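Local coordinates for uncharacterized protein (Enterococcus faecalis, PDB 3L1W) that is of unknown function but belongs to the endonuclease/exonuclease/phosphatase family and possibly acts as a 3'-5' RNA exonuclease, at residues 1-7 / 162-166; 34-38 / 77-83; 72-76 / 128-132; 88-93 / 109-114; 195-199 / 211-215. Where two conformers were deposited one is given. Residue numbers count along the deposited sequence, not the author numbering.

Contact 1. Residues 1-7 / 162-166; sequences MKIATYN and LLMGD. With SO4 (sulfate ion), chain G.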
# COMPACT_ATOMS: atom_id res chain seq x y z
N MSE A 1 12.72 -5.55 -7.63
CA MSE A 1 12.99 -4.24 -7.05
C MSE A 1 11.74 -3.38 -7.18
O MSE A 1 11.12 -3.34 -8.24
CB MSE A 1 14.17 -3.56 -7.75
CG MSE A 1 14.46 -2.16 -7.24
SE MSE A 1 16.07 -1.36 -8.00
CE MSE A 1 15.59 -1.41 -9.87
N LYS A 2 11.38 -2.70 -6.10
CA LYS A 2 10.30 -1.72 -6.14
C LYS A 2 10.83 -0.30 -6.31
O LYS A 2 11.76 0.12 -5.62
CB LYS A 2 9.39 -1.84 -4.91
CG LYS A 2 8.66 -3.17 -4.85
CD LYS A 2 7.45 -3.15 -3.93
CE LYS A 2 6.25 -2.48 -4.60
NZ LYS A 2 4.96 -2.81 -3.91
N ILE A 3 10.23 0.41 -7.25
CA ILE A 3 10.65 1.76 -7.59
C ILE A 3 9.40 2.62 -7.72
O ILE A 3 8.31 2.10 -7.96
CB ILE A 3 11.39 1.78 -8.94
CG1 ILE A 3 10.46 1.30 -10.07
CG2 ILE A 3 12.66 0.91 -8.87
CD1 ILE A 3 11.08 1.28 -11.46
N ALA A 4 9.54 3.92 -7.57
CA ALA A 4 8.37 4.79 -7.65
C ALA A 4 8.74 6.18 -8.14
O ALA A 4 9.91 6.57 -8.11
CB ALA A 4 7.69 4.89 -6.29
N THR A 5 7.73 6.92 -8.58
CA THR A 5 7.90 8.33 -8.86
C THR A 5 6.74 9.07 -8.18
O THR A 5 5.62 8.56 -8.11
CB THR A 5 7.96 8.62 -10.38
OG1 THR A 5 8.05 10.03 -10.61
CG2 THR A 5 6.73 8.07 -11.11
N TYR A 6 7.02 10.26 -7.66
CA TYR A 6 6.00 10.98 -6.89
C TYR A 6 6.26 12.47 -7.01
O TYR A 6 7.29 12.98 -6.56
CB TYR A 6 6.09 10.54 -5.42
CG TYR A 6 4.95 10.94 -4.51
CD1 TYR A 6 3.71 11.36 -5.01
CD2 TYR A 6 5.10 10.86 -3.12
CE1 TYR A 6 2.67 11.69 -4.15
CE2 TYR A 6 4.07 11.18 -2.27
CZ TYR A 6 2.86 11.60 -2.78
OH TYR A 6 1.84 11.93 -1.89
N ASN A 7 5.33 13.16 -7.67
CA ASN A 7 5.34 14.61 -7.70
C ASN A 7 4.64 15.06 -6.44
O ASN A 7 3.43 14.83 -6.29
CB ASN A 7 4.62 15.11 -8.96
CG ASN A 7 4.58 16.63 -9.05
OD1 ASN A 7 4.46 17.32 -8.05
ND2 ASN A 7 4.68 17.15 -10.27
N LEU A 162 15.61 3.37 -16.31
CA LEU A 162 14.29 3.71 -15.78
C LEU A 162 14.09 5.20 -15.99
O LEU A 162 14.80 6.02 -15.39
CB LEU A 162 14.18 3.38 -14.29
CG LEU A 162 14.45 1.92 -13.90
CD1 LEU A 162 14.64 1.77 -12.39
CD2 LEU A 162 13.34 1.02 -14.41
N LEU A 163 13.16 5.55 -16.87
CA LEU A 163 12.86 6.93 -17.20
C LEU A 163 11.55 7.27 -16.51
O LEU A 163 10.49 6.81 -16.94
CB LEU A 163 12.73 7.07 -18.73
CG LEU A 163 12.36 8.44 -19.31
CD1 LEU A 163 13.50 9.44 -19.16
CD2 LEU A 163 11.97 8.31 -20.80
N MSE A 164 11.62 8.04 -15.43
CA MSE A 164 10.49 8.14 -14.50
C MSE A 164 10.17 9.57 -14.16
O MSE A 164 11.06 10.35 -13.86
CB MSE A 164 10.83 7.44 -13.18
CG MSE A 164 11.58 6.15 -13.34
SE MSE A 164 12.08 5.40 -11.61
CE MSE A 164 10.31 4.95 -11.01
N GLY A 165 8.89 9.91 -14.17
CA GLY A 165 8.51 11.20 -13.65
C GLY A 165 7.25 11.79 -14.24
O GLY A 165 6.40 11.09 -14.78
N ASP A 166 7.16 13.10 -14.11
CA ASP A 166 5.99 13.84 -14.52
C ASP A 166 6.23 14.40 -15.93
O ASP A 166 7.01 15.35 -16.12
CB ASP A 166 5.75 14.96 -13.51
CG ASP A 166 4.52 15.78 -13.82
OD1 ASP A 166 3.97 15.68 -14.94
OD2 ASP A 166 4.11 16.56 -12.93
S SO4 G . 12.26 -3.47 -2.61
O1 SO4 G . 11.60 -2.44 -1.80
O2 SO4 G . 13.29 -4.10 -1.80
O3 SO4 G . 11.28 -4.47 -3.02
O4 SO4 G . 12.88 -2.86 -3.79
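Start at the N terminus. M1, a selenomethionine, sends its CE to within 4.2 Å of L162 CD1, and the backbone N of K2 donates to sulfate O4 at 2.8 Å. I3 then points toward the other segment: its CD1 lies 3.7 Å from L162 CD1 and 3.8 Å from CE of M164, also a selenomethionine. The tip of M164 reaches the first strand itself, its CE 3.3 Å from A4 O. T5 turns toward 162-166 again, with OG1 only 3.3 Å from G165 CA; a CB on G165 would point away from this strand and, at its backbone angles, run into the preceding carbonyl. The hydroxyl of T5 has its polar partner in Q42. At the far end N7 donates from ND2 to D166 OD2 (2.8 Å), the one direct hydrogen bond between the segments, and ND2 also reaches E43. The strand axes run 8.4 Å apart at 24°, too far for backbone pairing: strands of two different sheets meet face to face, apolar at one end and polar at the other. This is the core of the DNase I-like β-sandwich, and the N7, E43 and D166 cluster at its rim is consistent with the family's active site.

Contact 2. Residues 34-38 / 77-83; sequences HDWSL and LYNEQKV. With SO4 (sulfate ion), chain G.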
# COMPACT_ATOMS: atom_id res chain seq x y z
N HIS A 34 5.72 2.87 2.16
CA HIS A 34 5.89 2.08 0.94
C HIS A 34 7.31 1.56 0.74
O HIS A 34 7.50 0.46 0.19
CB HIS A 34 5.31 2.83 -0.27
CG HIS A 34 3.82 2.97 -0.17
ND1 HIS A 34 2.96 1.96 -0.55
CD2 HIS A 34 3.04 3.96 0.32
CE1 HIS A 34 1.71 2.34 -0.32
NE2 HIS A 34 1.74 3.54 0.22
N ASP A 35 8.30 2.33 1.21
CA ASP A 35 9.64 1.81 1.47
C ASP A 35 10.27 1.17 0.23
O ASP A 35 10.88 0.10 0.31
CB ASP A 35 9.54 0.78 2.60
CG ASP A 35 10.89 0.41 3.18
OD1 ASP A 35 11.79 1.27 3.24
OD2 ASP A 35 11.02 -0.75 3.62
N TRP A 36 10.15 1.84 -0.91
CA TRP A 36 10.73 1.36 -2.16
C TRP A 36 12.26 1.34 -2.11
O TRP A 36 12.85 1.92 -1.19
CB TRP A 36 10.30 2.26 -3.32
CG TRP A 36 8.83 2.61 -3.36
CD1 TRP A 36 7.80 1.81 -3.80
CD2 TRP A 36 8.23 3.86 -3.00
NE1 TRP A 36 6.60 2.49 -3.71
CE2 TRP A 36 6.84 3.75 -3.22
CE3 TRP A 36 8.74 5.06 -2.48
CZ2 TRP A 36 5.96 4.79 -2.96
CZ3 TRP A 36 7.86 6.09 -2.23
CH2 TRP A 36 6.49 5.96 -2.47
N SER A 37 12.89 0.67 -3.07
CA SER A 37 14.34 0.80 -3.23
C SER A 37 14.72 2.23 -3.56
O SER A 37 15.74 2.74 -3.06
CB SER A 37 14.87 -0.10 -4.35
OG SER A 37 14.98 -1.45 -3.94
N LEU A 38 13.93 2.88 -4.41
CA LEU A 38 14.22 4.25 -4.79
C LEU A 38 12.95 4.93 -5.27
O LEU A 38 12.01 4.27 -5.71
CB LEU A 38 15.29 4.30 -5.89
CG LEU A 38 14.92 3.63 -7.21
CD1 LEU A 38 14.32 4.67 -8.15
CD2 LEU A 38 16.16 3.01 -7.85
N LEU A 77 15.34 9.69 -4.09
CA LEU A 77 15.51 9.09 -2.78
C LEU A 77 15.87 7.64 -3.00
O LEU A 77 15.29 6.97 -3.86
CB LEU A 77 14.20 9.16 -1.98
CG LEU A 77 13.59 10.55 -1.78
CD1 LEU A 77 12.30 10.47 -0.97
CD2 LEU A 77 14.60 11.47 -1.10
N TYR A 78 16.82 7.13 -2.24
CA TYR A 78 17.17 5.71 -2.36
C TYR A 78 17.64 5.13 -1.04
O TYR A 78 18.12 5.83 -0.15
CB TYR A 78 18.21 5.48 -3.48
CG TYR A 78 19.54 6.16 -3.26
CD1 TYR A 78 20.64 5.45 -2.79
CD2 TYR A 78 19.70 7.51 -3.53
CE1 TYR A 78 21.87 6.07 -2.60
CE2 TYR A 78 20.93 8.14 -3.34
CZ TYR A 78 22.00 7.41 -2.87
OH TYR A 78 23.21 8.03 -2.69
N ASN A 79 17.48 3.82 -0.92
CA ASN A 79 17.89 3.09 0.27
C ASN A 79 19.22 2.41 -0.02
O ASN A 79 19.28 1.51 -0.86
CB ASN A 79 16.83 2.04 0.61
CG ASN A 79 17.19 1.19 1.82
OD1 ASN A 79 18.35 1.11 2.22
ND2 ASN A 79 16.19 0.53 2.40
N GLU A 80 20.28 2.84 0.65
CA GLU A 80 21.62 2.33 0.37
C GLU A 80 21.82 0.84 0.68
O GLU A 80 22.76 0.23 0.17
CB GLU A 80 22.68 3.18 1.08
CG GLU A 80 22.86 4.55 0.43
CD GLU A 80 23.87 5.42 1.16
OE1 GLU A 80 24.95 4.91 1.52
OE2 GLU A 80 23.58 6.61 1.38
N GLN A 81 20.94 0.26 1.48
CA GLN A 81 21.01 -1.17 1.72
C GLN A 81 20.46 -1.96 0.54
O GLN A 81 20.66 -3.16 0.44
CB GLN A 81 20.21 -1.55 2.97
CG GLN A 81 20.78 -1.07 4.28
CD GLN A 81 20.13 -1.76 5.46
OE1 GLN A 81 19.13 -1.28 6.01
NE2 GLN A 81 20.67 -2.91 5.86
N LYS A 82 19.75 -1.27 -0.35
CA LYS A 82 19.11 -1.91 -1.50
C LYS A 82 19.78 -1.54 -2.82
O LYS A 82 19.94 -2.38 -3.71
CB LYS A 82 17.62 -1.54 -1.55
CG LYS A 82 16.83 -2.04 -0.35
CD LYS A 82 15.36 -1.68 -0.45
CE LYS A 82 14.55 -2.25 0.72
NZ LYS A 82 13.15 -1.74 0.71
N VAL A 83 20.15 -0.27 -2.97
CA VAL A 83 20.86 0.18 -4.16
C VAL A 83 21.93 1.18 -3.78
O VAL A 83 21.76 1.95 -2.84
CB VAL A 83 19.93 0.85 -5.20
CG1 VAL A 83 18.89 -0.15 -5.73
CG2 VAL A 83 19.26 2.08 -4.60
S SO4 G . 12.26 -3.47 -2.61
O1 SO4 G . 11.60 -2.44 -1.80
O2 SO4 G . 13.29 -4.10 -1.80
O3 SO4 G . 11.28 -4.47 -3.02
O4 SO4 G . 12.88 -2.86 -3.79
O HOH W 1 13.58 1.26 1.28
O HOH W 2 11.91 -3.23 2.51
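Only one backbone hydrogen bond joins these segments: N79 N donates to S37 O at 3.0 Å. Next to it L38 and Y78 form an antiparallel non-hydrogen-bonded pair, with L38 CB 4.0 Å from Y78 CB, and L38 CA approaches L77 O at 3.1 Å in a CA-H...O contact. Here strands 38-44 and 73-78 run side by side in the seven-strand sheet, and the chain then turns off toward strand 83-92 of the other sheet. An Asx turn shapes that bend: N79 OD1 accepts from Q81 N (2.8 Å), while N79 O takes both K82 N and V83 N at 2.9 Å. K82 reaches back with NZ to sulfate O1 (3.0 Å), water 1 (3.1 Å) and water 2 (2.6 Å), besides a long salt bridge, NZ to D35 OD2 at 3.7 Å. Water 2 donates to D35 OD2 (2.9 Å); water 1 bonds D35 OD1 and W36 O, each at 2.7 Å, and accepts from N79 ND2 (2.9 Å). S37 OG donates to sulfate O4 at 2.5 Å, an oxygen that K2 N also binds, and W36 NE1 is taken by E246.

Contact 3. Residues 72-76 / 128-132; sequences EGLAI and VINVH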
# COMPACT_ATOMS: atom_id res chain seq x y z
N GLU A 72 13.24 25.59 -7.24
CA GLU A 72 12.48 24.34 -7.24
C GLU A 72 13.32 23.25 -7.88
O GLU A 72 13.98 23.48 -8.90
CB GLU A 72 11.17 24.53 -8.01
CG GLU A 72 10.34 23.26 -8.15
CD GLU A 72 9.09 23.46 -9.00
OE1 GLU A 72 8.57 24.59 -9.04
OE2 GLU A 72 8.64 22.48 -9.63
N GLY A 73 13.31 22.06 -7.30
CA GLY A 73 14.21 21.02 -7.75
C GLY A 73 13.61 19.63 -7.84
O GLY A 73 12.40 19.43 -7.70
N LEU A 74 14.49 18.68 -8.08
CA LEU A 74 14.14 17.27 -8.19
C LEU A 74 14.96 16.51 -7.17
O LEU A 74 16.01 16.99 -6.72
CB LEU A 74 14.49 16.74 -9.58
CG LEU A 74 13.88 17.45 -10.78
CD1 LEU A 74 14.37 16.82 -12.08
CD2 LEU A 74 12.34 17.41 -10.69
N ALA A 75 14.50 15.33 -6.79
CA ALA A 75 15.28 14.48 -5.91
C ALA A 75 15.16 13.04 -6.35
O ALA A 75 14.17 12.65 -6.99
CB ALA A 75 14.82 14.63 -4.44
N ILE A 76 16.18 12.26 -6.03
CA ILE A 76 16.05 10.82 -6.10
C ILE A 76 16.34 10.30 -4.71
O ILE A 76 17.43 10.51 -4.18
CB ILE A 76 17.02 10.19 -7.11
CG1 ILE A 76 16.73 10.73 -8.51
CG2 ILE A 76 16.86 8.65 -7.10
CD1 ILE A 76 17.75 10.29 -9.56
N VAL A 128 18.91 5.68 -13.73
CA VAL A 128 17.61 6.29 -13.37
C VAL A 128 17.59 7.75 -13.83
O VAL A 128 18.52 8.50 -13.54
CB VAL A 128 17.38 6.24 -11.86
CG1 VAL A 128 16.08 6.98 -11.50
CG2 VAL A 128 17.34 4.80 -11.37
N ILE A 129 16.54 8.14 -14.55
CA ILE A 129 16.40 9.52 -15.02
C ILE A 129 15.09 10.08 -14.48
O ILE A 129 14.03 9.56 -14.77
CB ILE A 129 16.35 9.60 -16.56
CG1 ILE A 129 17.57 8.91 -17.19
CG2 ILE A 129 16.27 11.05 -17.02
CD1 ILE A 129 17.48 8.74 -18.72
N ASN A 130 15.20 11.15 -13.68
CA ASN A 130 14.04 11.81 -13.07
C ASN A 130 13.54 12.88 -14.02
O ASN A 130 14.24 13.86 -14.29
CB ASN A 130 14.45 12.42 -11.73
CG ASN A 130 13.26 12.95 -10.94
OD1 ASN A 130 12.20 13.22 -11.50
ND2 ASN A 130 13.45 13.11 -9.64
N VAL A 131 12.32 12.68 -14.54
CA VAL A 131 11.70 13.54 -15.54
C VAL A 131 10.72 14.55 -14.93
O VAL A 131 9.84 14.18 -14.17
CB VAL A 131 10.89 12.66 -16.52
CG1 VAL A 131 10.12 13.52 -17.50
CG2 VAL A 131 11.83 11.69 -17.27
N HIS A 132 10.85 15.83 -15.29
CA HIS A 132 9.75 16.77 -15.09
C HIS A 132 9.70 17.75 -16.23
O HIS A 132 10.45 18.73 -16.26
CB HIS A 132 9.85 17.51 -13.75
CG HIS A 132 8.59 18.24 -13.39
ND1 HIS A 132 8.50 19.11 -12.32
CD2 HIS A 132 7.36 18.22 -13.96
CE1 HIS A 132 7.28 19.60 -12.25
NE2 HIS A 132 6.56 19.07 -13.24
O HOH W 3 10.12 20.12 -10.19
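N130 sits at the middle of this contact. With chi1 at -172° (t), its amide stands up from strand 128-132 into the gap below strand 73-76, bringing ND2 to 2.8 Å from A75 O; the clear partners of the amide lie one strand over, ND2 donating to I41 O and OD1 meeting Q42 NE2. L74, in the m,t rotamer, drops beside it: CB is 3.8 Å from N130 ND2, CD1 3.7 Å from N130 O, and CD2 3.9 Å from H132 CB. I76 takes the same m,t shape and extends CD1 to 4.2 Å from V128 CG1, whose own chi1 is t. These side chains bridge the two sheets of the DNase I-like sandwich: the strand axes are 8.1 Å apart and cross at 149°, roughly antiparallel but in separate sheets. Beyond L74 the contact becomes polar again. E72, t at both chi1 and chi2, is extended, and its OE2 lies near the plane of the H132 ring, 4.1 Å from CE1. Water 3 lies between the segments, donating to E72 OE2 (2.8 Å) and weakly to G73 O (3.4 Å), and hydrogen-bonded to H132 ND1 at 2.9 Å. H132 also touches E43 and D166.

Contact 4. Residues 88-93 / 109-114; sequences TGYFWL and PRIALW. With EDO (1,2-ethanediol), chain K.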
# COMPACT_ATOMS: atom_id res chain seq x y z
N THR A 88 26.25 10.33 -10.42
CA THR A 88 25.06 11.16 -10.49
C THR A 88 25.35 12.45 -11.25
O THR A 88 26.51 12.87 -11.37
CB THR A 88 24.53 11.52 -9.09
OG1 THR A 88 23.28 12.21 -9.22
CG2 THR A 88 25.52 12.39 -8.35
N GLY A 89 24.30 13.09 -11.75
CA GLY A 89 24.47 14.36 -12.40
C GLY A 89 23.14 14.99 -12.73
O GLY A 89 22.08 14.40 -12.49
N TYR A 90 23.21 16.21 -13.26
CA TYR A 90 22.02 16.88 -13.73
C TYR A 90 22.38 17.91 -14.78
O TYR A 90 23.54 18.32 -14.91
CB TYR A 90 21.26 17.54 -12.57
CG TYR A 90 21.96 18.71 -11.92
CD1 TYR A 90 21.53 20.01 -12.16
CD2 TYR A 90 23.00 18.52 -11.02
CE1 TYR A 90 22.14 21.09 -11.55
CE2 TYR A 90 23.62 19.59 -10.41
CZ TYR A 90 23.19 20.88 -10.68
OH TYR A 90 23.79 21.95 -10.07
N PHE A 91 21.38 18.30 -15.56
CA PHE A 91 21.60 19.25 -16.63
C PHE A 91 20.29 19.95 -16.96
O PHE A 91 19.21 19.47 -16.58
CB PHE A 91 22.16 18.55 -17.88
CG PHE A 91 21.34 17.38 -18.33
CD1 PHE A 91 20.32 17.54 -19.25
CD2 PHE A 91 21.58 16.10 -17.84
CE1 PHE A 91 19.56 16.46 -19.68
CE2 PHE A 91 20.83 15.02 -18.26
CZ PHE A 91 19.82 15.20 -19.18
N TRP A 92 20.40 21.07 -17.66
CA TRP A 92 19.24 21.85 -18.07
C TRP A 92 18.70 21.35 -19.40
O TRP A 92 19.44 20.92 -20.28
CB TRP A 92 19.60 23.34 -18.11
CG TRP A 92 19.61 23.90 -16.73
CD1 TRP A 92 18.58 24.53 -16.10
CD2 TRP A 92 20.68 23.84 -15.78
NE1 TRP A 92 18.94 24.87 -14.82
CE2 TRP A 92 20.23 24.45 -14.60
CE3 TRP A 92 21.99 23.33 -15.82
CZ2 TRP A 92 21.03 24.58 -13.46
CZ3 TRP A 92 22.78 23.45 -14.69
CH2 TRP A 92 22.30 24.08 -13.53
N LEU A 93 17.38 21.39 -19.53
CA LEU A 93 16.72 20.93 -20.73
C LEU A 93 16.64 22.07 -21.74
O LEU A 93 15.56 22.57 -22.07
CB LEU A 93 15.32 20.39 -20.40
CG LEU A 93 15.27 19.37 -19.26
CD1 LEU A 93 13.88 18.73 -19.17
CD2 LEU A 93 16.31 18.28 -19.41
N PRO A 109 13.41 27.57 -16.54
CA PRO A 109 14.47 26.57 -16.52
C PRO A 109 13.90 25.24 -16.05
O PRO A 109 13.03 25.21 -15.17
CB PRO A 109 15.47 27.12 -15.49
CG PRO A 109 15.14 28.58 -15.38
CD PRO A 109 13.67 28.67 -15.59
N ARG A 110 14.34 24.15 -16.67
CA ARG A 110 13.95 22.81 -16.27
C ARG A 110 15.22 21.99 -16.23
O ARG A 110 16.12 22.19 -17.05
CB ARG A 110 12.98 22.18 -17.27
CG ARG A 110 11.64 22.86 -17.35
CD ARG A 110 10.71 22.36 -16.28
NE ARG A 110 9.47 23.14 -16.27
CZ ARG A 110 8.48 22.95 -15.41
NH1 ARG A 110 8.57 21.98 -14.51
NH2 ARG A 110 7.40 23.71 -15.47
N ILE A 111 15.29 21.06 -15.29
CA ILE A 111 16.44 20.18 -15.24
C ILE A 111 16.02 18.73 -15.31
O ILE A 111 14.86 18.39 -15.08
CB ILE A 111 17.28 20.39 -13.97
CG1 ILE A 111 16.44 20.11 -12.72
CG2 ILE A 111 17.87 21.81 -13.94
CD1 ILE A 111 17.28 19.81 -11.49
N ALA A 112 16.97 17.88 -15.66
CA ALA A 112 16.83 16.46 -15.41
C ALA A 112 17.90 16.07 -14.41
O ALA A 112 19.03 16.58 -14.45
CB ALA A 112 16.97 15.65 -16.69
N LEU A 113 17.54 15.16 -13.52
CA LEU A 113 18.45 14.66 -12.50
C LEU A 113 18.57 13.16 -12.75
O LEU A 113 17.56 12.47 -12.87
CB LEU A 113 17.85 14.90 -11.10
CG LEU A 113 18.58 14.30 -9.89
CD1 LEU A 113 20.00 14.85 -9.78
CD2 LEU A 113 17.80 14.50 -8.58
N TRP A 114 19.80 12.66 -12.83
CA TRP A 114 19.98 11.23 -13.08
C TRP A 114 20.96 10.60 -12.09
O TRP A 114 21.76 11.30 -11.44
CB TRP A 114 20.44 11.00 -14.53
CG TRP A 114 21.76 11.66 -14.82
CD1 TRP A 114 21.96 12.92 -15.32
CD2 TRP A 114 23.06 11.10 -14.62
NE1 TRP A 114 23.30 13.17 -15.43
CE2 TRP A 114 24.00 12.07 -15.01
CE3 TRP A 114 23.52 9.87 -14.15
CZ2 TRP A 114 25.38 11.85 -14.95
CZ3 TRP A 114 24.88 9.65 -14.08
CH2 TRP A 114 25.80 10.63 -14.48
C1 EDO K . 25.72 15.28 -18.59
O1 EDO K . 26.11 14.04 -19.20
C2 EDO K . 24.56 15.01 -17.63
O2 EDO K . 24.84 15.51 -16.32
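The neatest fit here is over G89. The indole of W114 folds back across the neighbouring strand, with G89 O and T88 C over one face of the ring; a CB on G89 would come within 2.7 Å of W114 CZ2, so the bare glycine is the hollow that the ring fills. Further along the same face, the F91 ring covers A112, whose CB lies 4.2 Å from the ring centroid in a CH-pi contact, and L93 CD2 touches A112 CB at 3.8 Å. F91 and W114 meet rim to rim (CE2 to CD1, 3.8 Å), and ethanediol lodges by them, O2 accepting from W114 NE1 at 2.9 Å. Underneath runs regular antiparallel pairing: G89 with W114 and F91 with A112 are hydrogen-bonded pairs, Y90 with L113 and W92 with I111 are not. These consecutive strands, joined by the long irregular connection 93-110, form the hairpin at the edge of the six-strand sheet. On the opposite face I111 CG2 is the bump, pressed onto the five-membered ring of W92, 3.5 Å from its centroid, while Y90 CB rests 4.1 Å from L113 CD1. That face looks onto strands 59-64 and 73-78; helix 138-151 packs over A112 and L93.

Contact 5. Residues 195-199 / 211-215; sequences PRGTF and LEEID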
# COMPACT_ATOMS: atom_id res chain seq x y z
N PRO A 195 -5.91 3.40 -10.12
CA PRO A 195 -6.29 4.11 -11.35
C PRO A 195 -5.13 4.19 -12.34
O PRO A 195 -3.97 4.21 -11.92
CB PRO A 195 -6.66 5.50 -10.83
CG PRO A 195 -5.85 5.68 -9.59
CD PRO A 195 -5.77 4.30 -8.96
N ARG A 196 -5.43 4.24 -13.63
CA ARG A 196 -4.37 4.41 -14.63
C ARG A 196 -3.85 5.85 -14.65
O ARG A 196 -2.70 6.09 -15.00
CB ARG A 196 -4.85 3.96 -16.02
CG ARG A 196 -5.05 2.44 -16.12
CD ARG A 196 -5.60 2.02 -17.49
NE ARG A 196 -4.73 2.41 -18.60
CZ ARG A 196 -3.67 1.72 -19.00
NH1 ARG A 196 -3.33 0.59 -18.39
NH2 ARG A 196 -2.95 2.16 -20.03
N GLY A 197 -4.71 6.80 -14.28
CA GLY A 197 -4.32 8.19 -14.16
C GLY A 197 -3.73 8.50 -12.80
O GLY A 197 -3.91 7.74 -11.84
N THR A 198 -3.05 9.65 -12.71
CA THR A 198 -2.22 9.95 -11.56
C THR A 198 -2.45 11.35 -10.98
O THR A 198 -2.04 11.62 -9.86
CB THR A 198 -0.73 9.85 -11.96
OG1 THR A 198 -0.44 10.81 -12.97
CG2 THR A 198 -0.44 8.46 -12.54
N PHE A 199 -3.11 12.23 -11.72
CA PHE A 199 -3.28 13.60 -11.24
C PHE A 199 -4.73 13.91 -10.86
O PHE A 199 -5.62 13.83 -11.71
CB PHE A 199 -2.80 14.60 -12.30
CG PHE A 199 -2.96 16.03 -11.86
CD1 PHE A 199 -2.08 16.59 -10.95
CD2 PHE A 199 -4.01 16.80 -12.33
CE1 PHE A 199 -2.23 17.90 -10.52
CE2 PHE A 199 -4.17 18.11 -11.91
CZ PHE A 199 -3.28 18.66 -11.00
N LEU A 211 -9.14 11.56 -13.91
CA LEU A 211 -7.74 11.75 -13.56
C LEU A 211 -6.94 12.05 -14.83
O LEU A 211 -7.27 11.54 -15.90
CB LEU A 211 -7.17 10.51 -12.89
CG LEU A 211 -7.87 10.16 -11.58
CD1 LEU A 211 -7.51 8.74 -11.16
CD2 LEU A 211 -7.49 11.16 -10.50
N GLU A 212 -5.92 12.89 -14.72
CA GLU A 212 -4.99 13.07 -15.83
C GLU A 212 -3.87 12.03 -15.73
O GLU A 212 -3.36 11.76 -14.65
CB GLU A 212 -4.41 14.49 -15.82
CG GLU A 212 -5.48 15.57 -15.93
CD GLU A 212 -4.90 16.97 -16.00
OE1 GLU A 212 -3.72 17.11 -16.40
OE2 GLU A 212 -5.60 17.92 -15.63
N GLU A 213 -3.51 11.45 -16.87
CA GLU A 213 -2.41 10.49 -16.93
C GLU A 213 -1.15 11.23 -17.37
O GLU A 213 -0.83 11.29 -18.56
CB GLU A 213 -2.71 9.37 -17.92
CG GLU A 213 -3.92 8.53 -17.55
CD GLU A 213 -4.35 7.59 -18.66
OE1 GLU A 213 -3.66 7.51 -19.70
OE2 GLU A 213 -5.40 6.93 -18.49
N ILE A 214 -0.43 11.79 -16.40
CA ILE A 214 0.73 12.60 -16.75
C ILE A 214 2.05 12.10 -16.15
O ILE A 214 3.12 12.52 -16.58
CB ILE A 214 0.52 14.10 -16.42
CG1 ILE A 214 0.22 14.32 -14.93
CG2 ILE A 214 -0.59 14.70 -17.32
CD1 ILE A 214 0.07 15.81 -14.57
N ASP A 215 1.96 11.19 -15.19
CA ASP A 215 3.17 10.59 -14.60
C ASP A 215 3.37 9.21 -15.19
O ASP A 215 2.40 8.49 -15.40
CB ASP A 215 3.01 10.47 -13.08
CG ASP A 215 2.79 11.81 -12.43
OD1 ASP A 215 3.75 12.59 -12.35
OD2 ASP A 215 1.64 12.09 -12.01
O HOH W 4 -6.61 4.85 -19.37
O HOH W 5 -3.69 4.76 -21.11
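Backbone hydrogen bonds set the geometry. E212 O accepts from both T198 N (2.9 Å) and F199 N (3.0 Å), and E212 N returns a bond to F199 O at 3.2 Å. Two residues thus face one, a classic beta bulge built on a single antiparallel bridge. One side chain bonds directly across: T198 OG1 donates to D215 OD2 at 2.6 Å. Charge enters through water, since R196 NE and E213 OE2 are 4.6 Å apart, beyond a salt bridge; water 4 links these two atoms at 3.2 and 2.6 Å, and water 5 spans R196 NH2 (2.9 Å) and E213 OE1 (3.1 Å). R196 NH2 also donates to N188 OD1. Apolar contacts finish the seam: P195 CB meets L211 CD1 at 3.4 Å, and F199 CB lies 3.9 Å from I214 CD1. G197 gives room, because a CB there would clash with L211 CB. D215 OD2 also pairs with H242 ND1, an Asp-His pair like that found in active sites of this family, and F199 stacks edge-to-face on the H242 ring. Both segments belong to the connection from strand 191-193, at the edge of the seven-strand sheet, to strand 215-220 of the six-strand sheet; P195 O bonds S229 at the end of strand 222-229.

Overall arrangement
From the N terminus, strand 2-7 waits 155 residues for 162-166, so contact 1 closes the widest loop, with contacts 2, 3 and 4 nested inside. Contact 2 joins neighbours of the seven-strand sheet, touching contact 1 through K2 and S37. It crosses contact 3, since 77-83 falls between the segments 72-76 and 128-132. Contact 4 nests within contact 3 and forms the hairpin whose inner strand hydrogen-bonds to 126-132. Contacts 1 and 3 thus press one sheet on the other, while 2 and 4 work within single sheets. Contact 5 opens only after contact 1 has closed, bringing D215 against D166 near the sandwich rim.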